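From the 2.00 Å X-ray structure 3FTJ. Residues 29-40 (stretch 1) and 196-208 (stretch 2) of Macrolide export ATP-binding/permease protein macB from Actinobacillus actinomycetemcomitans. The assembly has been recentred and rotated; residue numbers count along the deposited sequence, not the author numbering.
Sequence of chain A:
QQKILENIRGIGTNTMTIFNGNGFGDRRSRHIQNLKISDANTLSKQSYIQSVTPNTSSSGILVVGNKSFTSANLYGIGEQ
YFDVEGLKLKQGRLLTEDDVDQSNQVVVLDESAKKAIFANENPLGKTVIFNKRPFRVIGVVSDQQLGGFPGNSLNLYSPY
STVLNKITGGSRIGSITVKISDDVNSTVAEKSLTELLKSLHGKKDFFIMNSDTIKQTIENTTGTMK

Stretch 1, residues 29-40: SRHIQNLKISDA
Stretch 2, residues 196-208: LLKSLHGKKDFFI

A histidine with both ring nitrogens engaged by carboxylates can pin distant parts of a chain together, and the contact between residues 29-40 and 196-208 of this permease protein is a compact example. The two stretches, at least 158 residues apart wherever they touch, bury 401 Å² between them, and His201, Asp39 and Asn34 contribute most.

The first stretch leaves a weakly bonded helical turn about Ser29 to His31, passes through extended residues Ile32 and Gln33, and enters a helix at Ile37, with Lys36 as its N-cap. The second descends the end of a helix, Leu196 to His201, breaks it at Gly202 (phi/psi 83/1, where a CB would jam against the preceding carbonyl), and becomes a strand at Phe206. In register, the CA atoms of Asn34 and Asp205 are 7.5 Å apart and those of Leu35 and Phe206 7.9 Å apart, each pair being nearest neighbours across the contact, whereas the later residue Asp39 lies by Leu200, back on the helix, with the CA atoms of Asp39 and Leu200 7.3 Å apart.

His201, the last helical residue, is the hub. Its CA-to-CB bond runs sideways, but an m rotamer (chi1 -72°, chi2 -168°) brings the ring to the first stretch. At the ring edge, NE2 donates to Asp39 OD2 over 2.5 Å, with an angle of 168°; ND1 donates to Asp205 OD1 of its own stretch over 2.6 Å, at 178°. With a proton on each nitrogen the imidazole carries positive charge, suited to lying between two carboxylates.

Asp39 points toward the partner in an m rotamer (chi1 -66°, chi2 -17°). Its OD2 also accepts from the backbone, Lys36 N to Asp39 OD2 at 3.0 Å, tying the helix start to the same oxygen that holds the histidine. Asp39 OD1 rests 3.7 Å from Leu200 CG, and Asp39 CB 4.1 Å from Leu197 CD2, so leucine side chains pack against the aspartate beside the polar link.

Asn34 also points toward the second stretch, which brings its CB to 4.1 Å from His201 CE1; its chi1 is -81° (m), and its backbone O is 3.3 Å from His201 NE2. Nearby, Asp205 (chi1 59°, p) uses its other oxygen, OD2, for a salt bridge to Lys203 NZ at 2.8 Å.

Buried Leu35 (m, t) adds apolar contact: its CD2 lies 3.7 Å from His201 CE1 and 4.4 Å from Leu197 CD2. At the far end, Arg30 NE approaches Phe207 CZ to 3.9 Å, the guanidinium and ring meeting edge to edge rather than stacking.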

# COMPACT_ATOMS: atom_id res chain seq x y z
N SER A 29 3.66 9.64 16.60
CA SER A 29 2.36 8.97 16.59
C SER A 29 2.23 8.02 15.41
O SER A 29 1.39 7.11 15.43
CB SER A 29 1.21 9.99 16.59
OG SER A 29 1.16 10.73 15.39
N ARG A 30 3.06 8.21 14.38
CA ARG A 30 2.98 7.40 13.17
C ARG A 30 3.57 6.00 13.36
O ARG A 30 3.28 5.08 12.59
CB ARG A 30 3.64 8.10 11.96
CG ARG A 30 2.83 9.26 11.37
CD ARG A 30 3.40 9.76 10.04
NE ARG A 30 2.92 8.98 8.89
CZ ARG A 30 3.68 8.23 8.10
NH1 ARG A 30 5.00 8.14 8.30
NH2 ARG A 30 3.14 7.56 7.09
N HIS A 31 4.39 5.85 14.40
CA HIS A 31 5.00 4.56 14.70
C HIS A 31 4.01 3.58 15.33
O HIS A 31 4.13 2.37 15.15
CB HIS A 31 6.21 4.73 15.61
CG HIS A 31 7.43 5.25 14.91
ND1 HIS A 31 7.66 6.59 14.70
CD2 HIS A 31 8.50 4.60 14.38
CE1 HIS A 31 8.81 6.75 14.07
NE2 HIS A 31 9.34 5.56 13.87
N ILE A 32 3.04 4.09 16.07
CA ILE A 32 2.08 3.24 16.75
C ILE A 32 1.08 2.65 15.76
O ILE A 32 0.32 3.39 15.14
CB ILE A 32 1.28 4.02 17.81
CG1 ILE A 32 2.18 5.00 18.55
CG2 ILE A 32 0.57 3.05 18.75
CD1 ILE A 32 3.12 4.33 19.51
N GLN A 33 1.08 1.33 15.61
CA GLN A 33 0.20 0.69 14.65
C GLN A 33 -1.16 0.32 15.25
O GLN A 33 -1.25 -0.64 16.01
CB GLN A 33 0.84 -0.59 14.12
CG GLN A 33 1.80 -0.39 13.00
CD GLN A 33 2.12 -1.69 12.31
OE1 GLN A 33 2.39 -2.72 12.95
NE2 GLN A 33 2.11 -1.66 10.98
N ASN A 34 -2.21 1.05 14.89
CA ASN A 34 -3.54 0.73 15.36
C ASN A 34 -4.48 0.28 14.25
O ASN A 34 -5.51 -0.34 14.51
CB ASN A 34 -4.14 1.88 16.17
CG ASN A 34 -3.64 1.90 17.59
OD1 ASN A 34 -3.23 2.94 18.11
ND2 ASN A 34 -3.67 0.74 18.24
N LEU A 35 -4.11 0.58 13.01
CA LEU A 35 -4.86 0.06 11.88
C LEU A 35 -4.70 -1.46 11.82
O LEU A 35 -3.59 -1.96 11.97
CB LEU A 35 -4.39 0.70 10.57
CG LEU A 35 -4.72 2.20 10.43
CD1 LEU A 35 -4.05 2.81 9.22
CD2 LEU A 35 -6.24 2.39 10.36
N LYS A 36 -5.80 -2.17 11.61
CA LYS A 36 -5.80 -3.64 11.57
C LYS A 36 -6.47 -4.15 10.32
O LYS A 36 -7.30 -3.47 9.72
CB LYS A 36 -6.56 -4.23 12.76
CG LYS A 36 -6.35 -3.55 14.08
CD LYS A 36 -7.25 -4.18 15.11
CE LYS A 36 -7.07 -3.56 16.49
NZ LYS A 36 -7.76 -4.37 17.56
N ILE A 37 -6.14 -5.38 9.95
CA ILE A 37 -6.79 -6.05 8.83
C ILE A 37 -8.31 -6.12 9.03
O ILE A 37 -9.07 -6.01 8.06
CB ILE A 37 -6.21 -7.46 8.61
CG1 ILE A 37 -4.77 -7.35 8.10
CG2 ILE A 37 -7.06 -8.26 7.64
CD1 ILE A 37 -4.64 -6.55 6.82
N SER A 38 -8.76 -6.28 10.27
CA SER A 38 -10.20 -6.33 10.55
C SER A 38 -10.87 -4.98 10.28
O SER A 38 -12.02 -4.93 9.85
CB SER A 38 -10.47 -6.78 11.98
OG SER A 38 -9.85 -5.93 12.93
N ASP A 39 -10.16 -3.89 10.56
CA ASP A 39 -10.59 -2.57 10.13
C ASP A 39 -10.82 -2.58 8.61
O ASP A 39 -11.88 -2.16 8.14
CB ASP A 39 -9.54 -1.50 10.47
CG ASP A 39 -9.36 -1.30 11.97
OD1 ASP A 39 -10.23 -1.71 12.77
OD2 ASP A 39 -8.32 -0.70 12.35
N ALA A 40 -9.83 -3.06 7.86
CA ALA A 40 -9.93 -3.13 6.40
C ALA A 40 -11.10 -4.01 5.95
O ALA A 40 -11.76 -3.70 4.96
CB ALA A 40 -8.62 -3.63 5.79
N LEU A 196 -16.65 5.78 11.17
CA LEU A 196 -16.59 4.33 11.35
C LEU A 196 -15.28 3.92 12.05
O LEU A 196 -15.31 3.17 13.03
CB LEU A 196 -16.74 3.61 10.01
CG LEU A 196 -16.62 2.07 10.00
CD1 LEU A 196 -17.63 1.42 10.93
CD2 LEU A 196 -16.78 1.55 8.58
N LEU A 197 -14.16 4.44 11.56
CA LEU A 197 -12.85 4.10 12.13
C LEU A 197 -12.66 4.61 13.55
O LEU A 197 -12.03 3.94 14.36
CB LEU A 197 -11.71 4.61 11.24
CG LEU A 197 -11.40 3.74 10.03
CD1 LEU A 197 -10.57 4.53 9.05
CD2 LEU A 197 -10.68 2.46 10.45
N LYS A 198 -13.19 5.80 13.85
CA LYS A 198 -13.24 6.29 15.24
C LYS A 198 -14.03 5.33 16.13
O LYS A 198 -13.60 5.02 17.24
CB LYS A 198 -13.86 7.69 15.32
CG LYS A 198 -13.05 8.76 14.61
CD LYS A 198 -13.82 10.07 14.50
CE LYS A 198 -13.97 10.75 15.85
NZ LYS A 198 -14.47 12.16 15.67
N SER A 199 -15.18 4.88 15.65
CA SER A 199 -16.02 3.92 16.37
C SER A 199 -15.25 2.61 16.61
O SER A 199 -15.29 2.03 17.70
CB SER A 199 -17.28 3.63 15.56
OG SER A 199 -18.16 2.75 16.24
N LEU A 200 -14.56 2.16 15.57
CA LEU A 200 -13.76 0.94 15.63
C LEU A 200 -12.63 1.07 16.64
O LEU A 200 -12.47 0.21 17.52
CB LEU A 200 -13.17 0.65 14.26
CG LEU A 200 -13.64 -0.54 13.42
CD1 LEU A 200 -14.95 -1.10 13.90
CD2 LEU A 200 -13.70 -0.14 11.95
N HIS A 201 -11.85 2.14 16.52
CA HIS A 201 -10.66 2.33 17.35
C HIS A 201 -10.97 2.90 18.73
O HIS A 201 -10.15 2.81 19.64
CB HIS A 201 -9.66 3.26 16.65
CG HIS A 201 -8.96 2.62 15.49
ND1 HIS A 201 -7.86 3.18 14.88
CD2 HIS A 201 -9.19 1.45 14.85
CE1 HIS A 201 -7.46 2.40 13.89
NE2 HIS A 201 -8.25 1.34 13.85
N GLY A 202 -12.15 3.50 18.87
CA GLY A 202 -12.52 4.15 20.11
C GLY A 202 -11.98 5.56 20.25
O GLY A 202 -12.22 6.21 21.27
N LYS A 203 -11.28 6.03 19.22
CA LYS A 203 -10.65 7.35 19.23
C LYS A 203 -10.05 7.69 17.86
O LYS A 203 -9.77 6.80 17.05
CB LYS A 203 -9.55 7.43 20.29
CG LYS A 203 -8.32 6.56 19.97
CD LYS A 203 -7.25 6.72 21.03
CE LYS A 203 -5.87 6.32 20.51
NZ LYS A 203 -5.70 4.84 20.32
N LYS A 204 -9.82 8.97 17.61
CA LYS A 204 -9.23 9.40 16.35
C LYS A 204 -7.71 9.31 16.45
O LYS A 204 -7.04 10.25 16.88
CB LYS A 204 -9.67 10.83 16.00
CG LYS A 204 -9.06 11.37 14.71
CD LYS A 204 -10.03 11.26 13.55
CE LYS A 204 -9.40 11.73 12.24
NZ LYS A 204 -8.50 12.88 12.47
N ASP A 205 -7.18 8.15 16.07
CA ASP A 205 -5.75 7.90 16.14
C ASP A 205 -5.22 7.56 14.76
O ASP A 205 -4.31 6.74 14.61
CB ASP A 205 -5.47 6.76 17.12
CG ASP A 205 -6.16 5.47 16.73
OD1 ASP A 205 -6.71 5.40 15.62
OD2 ASP A 205 -6.15 4.52 17.54
N PHE A 206 -5.79 8.21 13.75
CA PHE A 206 -5.45 7.96 12.35
C PHE A 206 -5.74 9.25 11.62
O PHE A 206 -6.40 10.13 12.16
CB PHE A 206 -6.34 6.86 11.77
CG PHE A 206 -7.81 7.16 11.87
CD1 PHE A 206 -8.45 7.88 10.87
CD2 PHE A 206 -8.54 6.74 12.97
CE1 PHE A 206 -9.81 8.18 10.97
CE2 PHE A 206 -9.89 7.03 13.08
CZ PHE A 206 -10.53 7.76 12.07
N PHE A 207 -5.25 9.36 10.39
CA PHE A 207 -5.60 10.51 9.57
C PHE A 207 -5.77 10.07 8.13
O PHE A 207 -5.26 9.02 7.74
CB PHE A 207 -4.56 11.64 9.71
CG PHE A 207 -3.17 11.25 9.29
CD1 PHE A 207 -2.66 11.67 8.07
CD2 PHE A 207 -2.37 10.48 10.12
CE1 PHE A 207 -1.37 11.32 7.68
CE2 PHE A 207 -1.08 10.14 9.74
CZ PHE A 207 -0.58 10.56 8.52
N ILE A 208 -6.49 10.87 7.36
CA ILE A 208 -6.83 10.51 5.99
C ILE A 208 -6.18 11.45 5.00
O ILE A 208 -6.19 12.67 5.19
CB ILE A 208 -8.36 10.49 5.80
CG1 ILE A 208 -9.00 9.52 6.80
CG2 ILE A 208 -8.72 10.12 4.37
CD1 ILE A 208 -10.46 9.21 6.51